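Local coordinates for protein branched-chain amino acid aminotransferase (Thermoproteus uzoniensis 768-20, PDB 6THQ) that probably transfers the amino group of leucine, isoleucine or valine to 2-oxoglutarate, using pyridoxal 5'-phosphate as its cofactor, at residues V142-V147 with I268-R273; Y182-M187 with E196-N201; L102-V107 with I128-F133; V42-R47 with R61-R66. All coordinates share one frame; numbering follows the deposited sequence.

Contact 1: residues V142-V147 with I268-R273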
# COMPACT_ATOMS: atom_id res chain seq x y z
N VAL A 142 -26.26 10.16 -1.88
CA VAL A 142 -25.23 10.51 -0.95
C VAL A 142 -24.76 11.92 -1.23
O VAL A 142 -25.02 12.47 -2.29
CB VAL A 142 -24.06 9.48 -0.97
CG1 VAL A 142 -24.51 8.12 -0.44
CG2 VAL A 142 -23.45 9.36 -2.36
N ARG A 143 -24.15 12.54 -0.22
CA ARG A 143 -23.45 13.83 -0.36
C ARG A 143 -21.93 13.54 -0.50
O ARG A 143 -21.33 12.71 0.23
CB ARG A 143 -23.79 14.70 0.84
CG ARG A 143 -25.32 14.97 1.00
CD ARG A 143 -25.76 15.30 2.43
NE ARG A 143 -24.89 16.38 2.81
CZ ARG A 143 -24.04 16.38 3.84
NH1 ARG A 143 -24.02 15.37 4.70
NH2 ARG A 143 -23.24 17.43 3.99
N ALA A 144 -21.32 14.18 -1.50
CA ALA A 144 -19.96 13.87 -1.86
C ALA A 144 -19.16 15.16 -1.82
O ALA A 144 -19.71 16.27 -2.01
CB ALA A 144 -19.90 13.20 -3.24
N ALA A 145 -17.85 15.02 -1.54
CA ALA A 145 -16.94 16.19 -1.57
C ALA A 145 -15.75 15.84 -2.43
O ALA A 145 -15.25 14.70 -2.40
CB ALA A 145 -16.51 16.61 -0.16
N VAL A 146 -15.34 16.78 -3.26
CA VAL A 146 -14.06 16.62 -3.95
C VAL A 146 -13.00 16.81 -2.85
O VAL A 146 -13.04 17.80 -2.15
CB VAL A 146 -13.88 17.65 -5.05
CG1 VAL A 146 -12.53 17.42 -5.72
CG2 VAL A 146 -15.07 17.56 -6.06
N VAL A 147 -12.09 15.85 -2.65
CA VAL A 147 -11.11 15.88 -1.59
C VAL A 147 -9.79 16.49 -2.01
O VAL A 147 -9.54 16.66 -3.20
CB VAL A 147 -10.88 14.48 -0.96
CG1 VAL A 147 -12.15 14.05 -0.22
CG2 VAL A 147 -10.47 13.44 -1.96
N ILE A 268 -26.60 13.24 -4.62
CA ILE A 268 -27.55 14.34 -4.58
C ILE A 268 -26.94 15.66 -4.15
O ILE A 268 -27.60 16.71 -4.19
CB ILE A 268 -28.79 14.03 -3.70
CG1 ILE A 268 -28.36 13.64 -2.30
CG2 ILE A 268 -29.62 12.97 -4.41
CD1 ILE A 268 -29.52 13.24 -1.38
N GLU A 269 -25.66 15.61 -3.80
CA GLU A 269 -24.93 16.83 -3.46
C GLU A 269 -23.45 16.66 -3.70
O GLU A 269 -22.85 15.64 -3.32
CB GLU A 269 -25.22 17.23 -2.03
CG GLU A 269 -24.99 18.71 -1.79
CD GLU A 269 -24.77 19.02 -0.33
OE1 GLU A 269 -23.69 18.80 0.30
OE2 GLU A 269 -25.77 19.40 0.24
N ILE A 270 -22.85 17.67 -4.34
CA ILE A 270 -21.42 17.70 -4.51
C ILE A 270 -20.88 19.06 -4.13
O ILE A 270 -21.23 20.11 -4.71
CB ILE A 270 -20.96 17.17 -5.90
CG1 ILE A 270 -19.57 17.65 -6.21
CG2 ILE A 270 -21.87 17.58 -7.04
CD1 ILE A 270 -18.60 16.62 -5.71
N ASP A 271 -20.03 19.06 -3.10
CA ASP A 271 -19.50 20.31 -2.45
C ASP A 271 -20.60 21.38 -2.26
O ASP A 271 -20.44 22.52 -2.66
CB ASP A 271 -18.34 20.95 -3.24
CG ASP A 271 -17.13 19.96 -3.51
OD1 ASP A 271 -16.94 18.91 -2.79
OD2 ASP A 271 -16.38 20.25 -4.48
N GLY A 272 -21.74 20.98 -1.68
CA GLY A 272 -22.83 21.92 -1.45
C GLY A 272 -23.71 22.19 -2.67
O GLY A 272 -24.76 22.76 -2.54
N ARG A 273 -23.30 21.79 -3.87
CA ARG A 273 -24.18 21.96 -5.02
C ARG A 273 -25.17 20.77 -5.13
O ARG A 273 -24.78 19.59 -5.14
CB ARG A 273 -23.37 22.15 -6.30
CG ARG A 273 -22.69 23.49 -6.35
CD ARG A 273 -21.21 23.33 -6.28
NE ARG A 273 -20.53 24.58 -6.55
CZ ARG A 273 -19.63 25.09 -5.71
NH1 ARG A 273 -19.42 24.46 -4.57
NH2 ARG A 273 -18.92 26.20 -5.98
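Strands 142-146 and 268-270 run side by side in the same direction, their short axes 13° apart and 4.7 Å from each other at closest approach, with Arg143 opposite Glu269 and Ala144 opposite Ile270. The ladder is built from Ile268 N to Val142 O, Ala144 N to Glu269 O (2.8 Å) and Asp271 N to Ala144 O (3.0 Å). Where the second strand ends, a side chain takes over: OD1 of Asp271 accepts from Val146 N at 2.7 Å through its syn lone pair, while its OD2 is bonded to Tyr250 OH. On one face Arg143 and Glu269 lie alongside each other and point the same way. Their charged ends make a long salt bridge, NE to OE1 3.7 Å, with guanidinium and carboxylate planes 83° apart, so it is no flat two-pronged pairing; Arg143 NH1 is instead bonded to Gly181 O. On the other face CD1 of Ile270, its CG1 anti to the backbone N (chi1 161°), reaches CG2 of Val146 at 3.7 Å. Beyond the pairing, Ile270 to Arg273 form a type I' turn that reverses the chain. This is parallel pairing within the mixed sheet of the class-IV aminotransferase fold, away from the cofactor.

Contact 2: residues Y182-M187 with E196-N201. With PY5 (2-[O-phosphonopyridoxyl]-amino-pentanoic acid), chain E; PLP (pyridoxal-5'-phosphate), chain D.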
# COMPACT_ATOMS: atom_id res chain seq x y z
N TYR A 182 -19.42 14.30 5.12
CA TYR A 182 -20.02 13.76 3.89
C TYR A 182 -20.02 12.23 3.83
O TYR A 182 -19.37 11.56 4.66
CB TYR A 182 -19.30 14.31 2.65
CG TYR A 182 -19.26 15.81 2.52
CD1 TYR A 182 -18.35 16.60 3.27
CD2 TYR A 182 -20.09 16.46 1.62
CE1 TYR A 182 -18.31 18.00 3.13
CE2 TYR A 182 -20.06 17.88 1.48
CZ TYR A 182 -19.18 18.63 2.22
OH TYR A 182 -19.15 19.98 2.02
N ASP A 183 -20.74 11.67 2.86
CA ASP A 183 -20.83 10.21 2.74
C ASP A 183 -19.68 9.60 1.97
O ASP A 183 -19.30 8.43 2.22
CB ASP A 183 -22.16 9.81 2.08
CG ASP A 183 -23.37 10.48 2.76
OD1 ASP A 183 -23.63 10.17 3.93
OD2 ASP A 183 -24.04 11.34 2.15
N GLU A 184 -19.13 10.36 1.03
CA GLU A 184 -18.15 9.85 0.12
C GLU A 184 -17.26 10.94 -0.52
O GLU A 184 -17.62 12.12 -0.65
CB GLU A 184 -18.86 9.02 -0.97
CG GLU A 184 -17.99 8.07 -1.77
CD GLU A 184 -16.99 7.25 -0.92
OE1 GLU A 184 -15.85 7.77 -0.60
OE2 GLU A 184 -17.35 6.07 -0.61
N ALA A 185 -16.07 10.51 -0.90
CA ALA A 185 -15.08 11.35 -1.50
C ALA A 185 -15.14 11.24 -3.00
O ALA A 185 -15.38 10.16 -3.52
CB ALA A 185 -13.71 10.86 -1.07
N ILE A 186 -14.88 12.33 -3.70
CA ILE A 186 -14.52 12.21 -5.09
C ILE A 186 -13.08 12.66 -5.25
O ILE A 186 -12.69 13.71 -4.73
CB ILE A 186 -15.47 13.08 -5.93
CG1 ILE A 186 -16.85 12.42 -5.94
CG2 ILE A 186 -14.94 13.30 -7.37
CD1 ILE A 186 -17.88 13.30 -6.54
N MET A 187 -12.30 11.89 -5.98
CA MET A 187 -10.93 12.25 -6.30
C MET A 187 -10.70 12.73 -7.70
O MET A 187 -11.25 12.17 -8.67
CB MET A 187 -10.04 11.04 -6.09
CG MET A 187 -9.82 10.78 -4.62
SD MET A 187 -8.54 9.57 -4.22
CE MET A 187 -9.68 8.24 -4.42
N GLU A 196 -12.90 9.20 -9.75
CA GLU A 196 -13.29 8.02 -8.96
C GLU A 196 -13.71 8.45 -7.57
O GLU A 196 -13.26 9.46 -7.06
CB GLU A 196 -12.10 7.08 -8.85
CG GLU A 196 -12.49 5.63 -9.02
CD GLU A 196 -11.34 4.70 -9.39
OE1 GLU A 196 -11.62 3.52 -9.59
OE2 GLU A 196 -10.14 5.09 -9.47
N GLY A 197 -14.60 7.69 -6.94
CA GLY A 197 -14.84 7.82 -5.53
C GLY A 197 -13.74 7.03 -4.86
O GLY A 197 -12.97 6.34 -5.53
N SER A 198 -13.68 7.08 -3.54
CA SER A 198 -12.74 6.22 -2.81
C SER A 198 -12.93 4.75 -3.10
O SER A 198 -11.95 4.00 -3.18
CB SER A 198 -12.78 6.49 -1.30
OG SER A 198 -14.00 6.02 -0.74
N GLY A 199 -14.17 4.32 -3.30
CA GLY A 199 -14.40 2.91 -3.71
C GLY A 199 -15.47 2.70 -4.76
O GLY A 199 -16.22 1.75 -4.65
N GLU A 200 -15.59 3.61 -5.73
CA GLU A 200 -16.66 3.59 -6.68
C GLU A 200 -16.15 4.19 -8.00
O GLU A 200 -15.29 5.06 -7.98
CB GLU A 200 -17.77 4.52 -6.23
CG GLU A 200 -18.44 4.19 -4.93
CD GLU A 200 -17.72 4.77 -3.73
OE1 GLU A 200 -16.67 5.48 -3.87
OE2 GLU A 200 -18.17 4.48 -2.61
N ASN A 201 -16.74 3.80 -9.12
CA ASN A 201 -16.57 4.53 -10.35
C ASN A 201 -17.64 5.55 -10.40
O ASN A 201 -18.62 5.51 -9.63
CB ASN A 201 -16.66 3.58 -11.52
CG ASN A 201 -15.39 2.75 -11.68
OD1 ASN A 201 -15.44 1.55 -11.59
ND2 ASN A 201 -14.27 3.41 -11.94
N1 PY5 E . -13.01 2.33 -7.76
C2 PY5 E . -12.50 1.97 -6.56
C2A PY5 E . -11.42 2.81 -5.94
C3 PY5 E . -13.10 0.79 -5.83
O3 PY5 E . -12.66 0.40 -4.59
C4 PY5 E . -14.20 0.05 -6.52
C4A PY5 E . -14.89 -1.16 -5.87
C5 PY5 E . -14.63 0.55 -7.85
C6 PY5 E . -13.99 1.66 -8.39
C5A PY5 E . -15.74 -0.18 -8.60
O4P PY5 E . -15.33 -1.54 -8.82
P PY5 E . -16.35 -2.76 -9.11
O1P PY5 E . -16.77 -3.21 -7.73
O2P PY5 E . -17.52 -2.12 -9.80
O3P PY5 E . -15.51 -3.73 -9.92
N PY5 E . -13.89 -1.70 -4.99
CA PY5 E . -14.29 -1.98 -3.63
C PY5 E . -15.53 -2.83 -3.83
O PY5 E . -15.15 -3.99 -3.76
CB PY5 E . -14.24 -0.76 -2.67
CG PY5 E . -13.32 -1.04 -1.47
CD PY5 E . -14.20 -1.62 -0.36
OXT PY5 E . -16.73 -2.48 -4.10
N1 PLP D . -12.86 1.68 -7.61
C2 PLP D . -12.13 1.16 -6.61
C2A PLP D . -11.02 2.01 -6.10
C3 PLP D . -12.49 -0.17 -6.02
O3 PLP D . -11.82 -0.76 -4.98
C4 PLP D . -13.66 -0.89 -6.61
C4A PLP D . -14.06 -2.26 -6.08
C5 PLP D . -14.35 -0.18 -7.73
C6 PLP D . -13.91 1.07 -8.16
C5A PLP D . -15.56 -0.78 -8.42
O4P PLP D . -15.18 -1.92 -9.15
P PLP D . -16.26 -3.09 -9.24
O1P PLP D . -16.56 -3.34 -7.79
O2P PLP D . -17.43 -2.50 -9.98
O3P PLP D . -15.50 -4.16 -9.99
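Met187 and Glu196 form an antiparallel hydrogen-bonded pair in the hairpin of strands 184-188 and 193-197, Met187 N giving Glu196 O a nearly straight bond of 2.8 Å (176° at the hydrogen). Beyond it the second segment leaves the strand for the loop 198-200, and side chains make the polar links. Glu184 extends CG anti to its backbone N (chi1 -163°) and then bends at chi2, which brings its carboxylate to Ser198. Its OE1 accepts two bonds: from Ser198 OG at 2.6 Å on the syn side, well out of the carboxylate plane, and from Ala185 N on the anti side. The other oxygen, OE2, has a salt bridge to Arg178 and lies 2.7 Å from OE2 of Glu200. These two acids come from opposite directions with their planes 60° apart. Glu200 OE1 in turn takes Gly199 N from above its carboxylate plane, tying the loop to itself. CE of Met187 packs 4.0 Å from CA of Ser198. Glu196 turns its end away from the hairpin partner: its OE1 is 2.6 Å from N1 of PY5, or 3.0 Å from N1 of PLP, which overlaps it in the same site, and accepts from Leu220 N, while OE2 is held by Arg151. A carboxylate beside the pyridine nitrogen would be expected to favour the protonated ring, as in other aminotransferases of this kind. Two carboxylate oxygens as close as those of Glu184 and Glu200 suggest that one acid is probably protonated, with Arg178 probably offsetting the remaining negative charge.

Contact 3: residues L102-V107 with I128-F133. With PY5 (2-[O-phosphonopyridoxyl]-amino-pentanoic acid), chain E.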
# COMPACT_ATOMS: atom_id res chain seq x y z
N LEU A 102 -24.50 -11.35 0.41
CA LEU A 102 -23.10 -11.46 0.81
C LEU A 102 -22.21 -10.44 0.06
O LEU A 102 -22.47 -10.15 -1.11
CB LEU A 102 -22.55 -12.87 0.52
CG LEU A 102 -23.30 -14.07 1.12
CD1 LEU A 102 -22.58 -15.38 0.76
CD2 LEU A 102 -23.44 -13.87 2.63
N TYR A 103 -21.17 -9.94 0.76
CA TYR A 103 -19.99 -9.42 0.15
C TYR A 103 -18.85 -10.40 0.30
O TYR A 103 -18.59 -10.87 1.37
CB TYR A 103 -19.65 -8.05 0.72
CG TYR A 103 -18.46 -7.37 0.07
CD1 TYR A 103 -17.15 -7.67 0.48
CD2 TYR A 103 -18.64 -6.44 -0.96
CE1 TYR A 103 -16.04 -7.03 -0.14
CE2 TYR A 103 -17.55 -5.78 -1.56
CZ TYR A 103 -16.25 -6.08 -1.15
OH TYR A 103 -15.19 -5.45 -1.73
N ILE A 104 -18.20 -10.75 -0.80
CA ILE A 104 -17.13 -11.74 -0.79
C ILE A 104 -15.79 -11.05 -1.04
O ILE A 104 -15.63 -10.32 -1.99
CB ILE A 104 -17.43 -12.84 -1.85
CG1 ILE A 104 -18.72 -13.57 -1.41
CG2 ILE A 104 -16.32 -13.88 -1.99
CD1 ILE A 104 -19.55 -14.07 -2.59
N ARG A 105 -14.83 -11.29 -0.14
CA ARG A 105 -13.48 -10.81 -0.24
C ARG A 105 -12.43 -11.89 -0.52
O ARG A 105 -11.96 -12.53 0.40
CB ARG A 105 -13.10 -10.06 1.05
CG ARG A 105 -11.65 -9.50 1.11
CD ARG A 105 -11.22 -8.61 -0.11
NE ARG A 105 -12.07 -7.43 -0.34
CZ ARG A 105 -12.04 -6.30 0.38
NH1 ARG A 105 -11.19 -6.15 1.42
NH2 ARG A 105 -12.85 -5.28 0.07
N PRO A 106 -12.03 -12.07 -1.79
CA PRO A 106 -10.77 -12.81 -2.03
C PRO A 106 -9.57 -11.86 -1.81
O PRO A 106 -9.65 -10.71 -2.18
CB PRO A 106 -10.84 -13.18 -3.49
CG PRO A 106 -12.24 -12.83 -3.94
CD PRO A 106 -12.73 -11.74 -3.02
N VAL A 107 -8.48 -12.34 -1.20
CA VAL A 107 -7.28 -11.58 -1.07
C VAL A 107 -6.10 -12.49 -1.33
O VAL A 107 -6.05 -13.56 -0.79
CB VAL A 107 -7.22 -10.88 0.30
CG1 VAL A 107 -7.51 -11.83 1.44
CG2 VAL A 107 -5.86 -10.16 0.50
N ILE A 128 -10.41 -16.52 0.95
CA ILE A 128 -11.71 -16.07 0.51
C ILE A 128 -12.68 -16.09 1.70
O ILE A 128 -12.93 -17.12 2.30
CB ILE A 128 -12.21 -16.95 -0.63
CG1 ILE A 128 -11.27 -16.83 -1.82
CG2 ILE A 128 -13.64 -16.61 -1.02
CD1 ILE A 128 -11.51 -17.90 -2.87
N ALA A 129 -13.23 -14.94 2.01
CA ALA A 129 -14.22 -14.84 3.07
C ALA A 129 -15.54 -14.35 2.52
O ALA A 129 -15.56 -13.55 1.57
CB ALA A 129 -13.73 -13.86 4.11
N ALA A 130 -16.64 -14.76 3.15
CA ALA A 130 -17.95 -14.29 2.70
C ALA A 130 -18.65 -13.69 3.84
O ALA A 130 -18.74 -14.27 4.88
CB ALA A 130 -18.77 -15.42 2.13
N ILE A 131 -19.23 -12.54 3.65
CA ILE A 131 -19.74 -11.90 4.80
C ILE A 131 -21.11 -11.28 4.50
O ILE A 131 -21.33 -10.69 3.47
CB ILE A 131 -18.65 -10.97 5.41
CG1 ILE A 131 -19.09 -9.53 5.57
CG2 ILE A 131 -17.30 -11.12 4.70
CD1 ILE A 131 -17.95 -8.71 6.20
N PRO A 132 -22.06 -11.46 5.43
CA PRO A 132 -23.35 -10.80 5.31
C PRO A 132 -23.18 -9.32 5.09
O PRO A 132 -22.40 -8.69 5.79
CB PRO A 132 -24.00 -11.08 6.66
CG PRO A 132 -23.52 -12.44 6.94
CD PRO A 132 -22.06 -12.44 6.53
N PHE A 133 -23.93 -8.77 4.14
CA PHE A 133 -23.71 -7.38 3.78
C PHE A 133 -24.97 -6.80 3.20
O PHE A 133 -25.53 -7.36 2.26
CB PHE A 133 -22.56 -7.34 2.73
CG PHE A 133 -21.83 -6.04 2.69
CD1 PHE A 133 -20.82 -5.75 3.62
CD2 PHE A 133 -22.15 -5.09 1.73
CE1 PHE A 133 -20.14 -4.54 3.58
CE2 PHE A 133 -21.48 -3.89 1.70
CZ PHE A 133 -20.47 -3.60 2.61
N1 PY5 E . -13.01 2.33 -7.76
C2 PY5 E . -12.50 1.97 -6.56
C2A PY5 E . -11.42 2.81 -5.94
C3 PY5 E . -13.10 0.79 -5.83
O3 PY5 E . -12.66 0.40 -4.59
C4 PY5 E . -14.20 0.05 -6.52
C4A PY5 E . -14.89 -1.16 -5.87
C5 PY5 E . -14.63 0.55 -7.85
C6 PY5 E . -13.99 1.66 -8.39
C5A PY5 E . -15.74 -0.18 -8.60
O4P PY5 E . -15.33 -1.54 -8.82
P PY5 E . -16.35 -2.76 -9.11
O1P PY5 E . -16.77 -3.21 -7.73
O2P PY5 E . -17.52 -2.12 -9.80
O3P PY5 E . -15.51 -3.73 -9.92
N PY5 E . -13.89 -1.70 -4.99
CA PY5 E . -14.29 -1.98 -3.63
C PY5 E . -15.53 -2.83 -3.83
O PY5 E . -15.15 -3.99 -3.76
CB PY5 E . -14.24 -0.76 -2.67
CG PY5 E . -13.32 -1.04 -1.47
CD PY5 E . -14.20 -1.62 -0.36
OXT PY5 E . -16.73 -2.48 -4.10
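Tyr103 starts against Phe133: its CB packs 3.6 Å from CG of Phe133, its CG lies over one face of the Phe133 ring, and the two rings meet obliquely, centroids 5.3 Å apart and planes at 42°. With CG anti to the backbone N (chi1 -176°), the phenol leads away from strand 124-132. CE2 and CZ then approach the carboxylate oxygen O of PY5, which lies at the ring edge, and the tip OH donates to that oxygen at 2.5 Å. The same OH accepts from Arg105 NH2 at 3.0 Å, within the guanidinium plane, so the hydroxyl both donates and accepts, which fixes its direction. The backbones beneath are antiparallel, their short axes at 157°, and two hydrogen bonds pair them here, Tyr103 N to Ile131 O 2.8 Å and Ile131 N to Tyr103 O 2.9 Å. The opposite face is apolar: CB of Ala130 lies 4.0 Å from both CD1 of Leu102 and CG1 of Ile104, and CG2 of Ile104 meets CG2 of Ile128. Helix 82-96 packs on that apolar face through Val89 and Val93. The Tyr103 and Arg105 face looks to the ligand and to the second subunit, whose Asn37 and Tyr38 bond Arg105, while strand 42-50 flanks strand 102-110 on its other edge.

Contact 4: residues V42-R47 with R61-R66. With PLP (pyridoxal-5'-phosphate), chain D; PY5 (2-[O-phosphonopyridoxyl]-amino-pentanoic acid), chain E.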
# COMPACT_ATOMS: atom_id res chain seq x y z
N VAL A 42 -3.14 -8.42 -3.94
CA VAL A 42 -4.30 -8.01 -4.77
C VAL A 42 -5.54 -8.56 -4.09
O VAL A 42 -5.44 -9.52 -3.36
CB VAL A 42 -4.20 -8.41 -6.24
CG1 VAL A 42 -2.96 -7.76 -6.88
CG2 VAL A 42 -4.13 -9.93 -6.45
N PHE A 43 -6.68 -7.92 -4.27
CA PHE A 43 -7.92 -8.40 -3.72
C PHE A 43 -9.13 -8.19 -4.69
O PHE A 43 -8.97 -7.63 -5.77
CB PHE A 43 -8.21 -7.75 -2.39
CG PHE A 43 -8.50 -6.29 -2.46
CD1 PHE A 43 -7.44 -5.34 -2.62
CD2 PHE A 43 -9.81 -5.81 -2.33
CE1 PHE A 43 -7.72 -3.97 -2.63
CE2 PHE A 43 -10.09 -4.44 -2.34
CZ PHE A 43 -9.05 -3.53 -2.50
N GLU A 44 -10.32 -8.65 -4.29
CA GLU A 44 -11.52 -8.49 -5.07
C GLU A 44 -12.68 -8.18 -4.15
O GLU A 44 -12.57 -8.26 -2.91
CB GLU A 44 -11.83 -9.74 -5.93
CG GLU A 44 -11.17 -9.74 -7.32
CD GLU A 44 -11.59 -8.53 -8.17
OE1 GLU A 44 -12.71 -7.98 -7.93
OE2 GLU A 44 -10.83 -8.11 -9.07
N GLY A 45 -13.79 -7.79 -4.77
CA GLY A 45 -15.04 -7.51 -4.11
C GLY A 45 -16.11 -8.17 -5.00
O GLY A 45 -16.23 -7.82 -6.16
N ILE A 46 -16.87 -9.14 -4.45
CA ILE A 46 -17.85 -9.89 -5.21
C ILE A 46 -19.11 -9.98 -4.40
O ILE A 46 -19.08 -10.25 -3.20
CB ILE A 46 -17.39 -11.29 -5.57
CG1 ILE A 46 -15.97 -11.28 -6.11
CG2 ILE A 46 -18.30 -11.82 -6.68
CD1 ILE A 46 -15.36 -12.65 -6.41
N ARG A 47 -20.24 -9.65 -5.02
CA ARG A 47 -21.48 -9.76 -4.27
C ARG A 47 -22.24 -11.04 -4.64
O ARG A 47 -22.10 -11.57 -5.76
CB ARG A 47 -22.35 -8.54 -4.51
CG ARG A 47 -22.24 -7.49 -3.41
CD ARG A 47 -23.35 -6.52 -3.63
NE ARG A 47 -23.28 -5.36 -2.79
CZ ARG A 47 -24.05 -5.18 -1.73
NH1 ARG A 47 -24.92 -6.09 -1.39
NH2 ARG A 47 -23.95 -4.08 -1.00
N ARG A 61 -16.81 -15.07 -12.45
CA ARG A 61 -15.69 -15.38 -13.31
C ARG A 61 -14.90 -14.10 -13.71
O ARG A 61 -13.66 -14.10 -13.72
CB ARG A 61 -16.22 -16.13 -14.56
CG ARG A 61 -15.18 -16.63 -15.53
CD ARG A 61 -14.56 -17.88 -14.96
NE ARG A 61 -13.43 -18.27 -15.81
CZ ARG A 61 -13.21 -19.48 -16.31
NH1 ARG A 61 -14.04 -20.50 -16.03
NH2 ARG A 61 -12.13 -19.66 -17.07
N ASP A 62 -15.63 -13.04 -14.06
CA ASP A 62 -15.08 -11.78 -14.41
C ASP A 62 -14.21 -11.27 -13.22
O ASP A 62 -13.07 -10.89 -13.44
CB ASP A 62 -16.19 -10.74 -14.73
CG ASP A 62 -16.93 -11.02 -16.07
OD1 ASP A 62 -16.34 -11.60 -16.99
OD2 ASP A 62 -18.11 -10.62 -16.23
N HIS A 63 -14.73 -11.29 -11.99
CA HIS A 63 -13.95 -10.86 -10.84
C HIS A 63 -12.71 -11.70 -10.67
O HIS A 63 -11.65 -11.13 -10.38
CB HIS A 63 -14.78 -10.85 -9.59
CG HIS A 63 -15.70 -9.67 -9.51
ND1 HIS A 63 -15.29 -8.44 -9.05
CD2 HIS A 63 -17.00 -9.54 -9.84
CE1 HIS A 63 -16.31 -7.60 -9.08
NE2 HIS A 63 -17.37 -8.25 -9.53
N MET A 64 -12.80 -13.01 -10.87
CA MET A 64 -11.61 -13.86 -10.67
C MET A 64 -10.56 -13.69 -11.79
O MET A 64 -9.36 -13.74 -11.55
CB MET A 64 -11.97 -15.34 -10.43
CG MET A 64 -12.80 -15.56 -9.17
SD MET A 64 -11.81 -14.96 -7.76
CE MET A 64 -12.86 -15.22 -6.36
N GLU A 65 -11.00 -13.45 -13.01
CA GLU A 65 -10.05 -13.13 -14.04
C GLU A 65 -9.36 -11.77 -13.78
O GLU A 65 -8.20 -11.63 -14.14
CB GLU A 65 -10.70 -13.10 -15.40
CG GLU A 65 -11.05 -14.45 -15.90
CD GLU A 65 -11.84 -14.38 -17.21
OE1 GLU A 65 -12.19 -13.25 -17.71
OE2 GLU A 65 -12.12 -15.47 -17.76
N ARG A 66 -10.07 -10.80 -13.19
CA ARG A 66 -9.52 -9.50 -12.86
C ARG A 66 -8.48 -9.68 -11.74
O ARG A 66 -7.42 -9.03 -11.76
CB ARG A 66 -10.57 -8.46 -12.46
CG ARG A 66 -9.93 -7.06 -12.28
CD ARG A 66 -10.97 -6.00 -12.11
NE ARG A 66 -11.63 -6.09 -10.79
CZ ARG A 66 -12.65 -5.34 -10.37
NH1 ARG A 66 -13.18 -4.42 -11.15
NH2 ARG A 66 -13.20 -5.53 -9.17
N1 PLP D . -12.86 1.68 -7.61
C2 PLP D . -12.13 1.16 -6.61
C2A PLP D . -11.02 2.01 -6.10
C3 PLP D . -12.49 -0.17 -6.02
O3 PLP D . -11.82 -0.76 -4.98
C4 PLP D . -13.66 -0.89 -6.61
C4A PLP D . -14.06 -2.26 -6.08
C5 PLP D . -14.35 -0.18 -7.73
C6 PLP D . -13.91 1.07 -8.16
C5A PLP D . -15.56 -0.78 -8.42
O4P PLP D . -15.18 -1.92 -9.15
P PLP D . -16.26 -3.09 -9.24
O1P PLP D . -16.56 -3.34 -7.79
O2P PLP D . -17.43 -2.50 -9.98
O3P PLP D . -15.50 -4.16 -9.99
N1 PY5 E . -13.01 2.33 -7.76
C2 PY5 E . -12.50 1.97 -6.56
C2A PY5 E . -11.42 2.81 -5.94
C3 PY5 E . -13.10 0.79 -5.83
O3 PY5 E . -12.66 0.40 -4.59
C4 PY5 E . -14.20 0.05 -6.52
C4A PY5 E . -14.89 -1.16 -5.87
C5 PY5 E . -14.63 0.55 -7.85
C6 PY5 E . -13.99 1.66 -8.39
C5A PY5 E . -15.74 -0.18 -8.60
O4P PY5 E . -15.33 -1.54 -8.82
P PY5 E . -16.35 -2.76 -9.11
O1P PY5 E . -16.77 -3.21 -7.73
O2P PY5 E . -17.52 -2.12 -9.80
O3P PY5 E . -15.51 -3.73 -9.92
N PY5 E . -13.89 -1.70 -4.99
CA PY5 E . -14.29 -1.98 -3.63
C PY5 E . -15.53 -2.83 -3.83
O PY5 E . -15.15 -3.99 -3.76
CB PY5 E . -14.24 -0.76 -2.67
CG PY5 E . -13.32 -1.04 -1.47
CD PY5 E . -14.20 -1.62 -0.36
OXT PY5 E . -16.73 -2.48 -4.10
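Glu44 and Arg66 meet side-on, carboxylate and guanidinium nearly coplanar at 20°, in a two-pronged salt bridge between strand 42-50 and helix 60-74. NE of Arg66 gives OE2 of Glu44 a straight bond of 2.8 Å, and NH2 gives OE1 another of the same length; both oxygens use their syn lone pairs. The His63 ring stands at 70° to the carboxylate. Its ND1 donates to Glu44 OE1 at 2.8 Å, in the ring plane but from above the carboxylate plane, which lets OE1 accept from His63 and Arg66 together. One face of the imidazole receives Gly45 O, 2.9 Å from CE1, while CG1 of Ile46 lies off-centre against the ring in a CH-pi contact, 4.2 Å from its centroid. Further along, CD1 of Ile46 and CE of Met64 touch, the two side chains crossing at about a right angle. The extended start of Arg66, CG anti to the backbone N (chi1 -174°), and its bend at chi3 carry NH1 to the phosphate: it donates to O3P, at 2.6 Å in PLP or 2.7 Å in PY5, the two overlapping in one site. Glu44 is thus a second-shell residue that fixes the rotation of two residues of the cofactor site. Its negative charge would probably balance the Arg66 cation, and its single carboxylate joins His63 to Arg66 beside the phosphate.

Overall arrangement
Along the chain, contact 4 closes first and contact 3 follows; strand 142-146 of contact 1 then opens, contact 2 comes within its span, and residues 268-273 complete contact 1. Contacts 3 and 4, with centres about 11 Å apart, share the antiparallel sheet in which strands 42-50 and 102-110 are neighbours, joined by the bond from Ile104 N to Ile46 O. Contacts 1 and 2, with centres about 10 Å apart, touch and share the mixed sheet through strands 142-146 and 184-188. Contacts 2 and 4 lie about 20 Å apart between centres, yet both reach PLP and PY5: one at the pyridine nitrogen, the other at the phosphate. The cofactor thus sits between the two sheets, while contact 1 lies farther out.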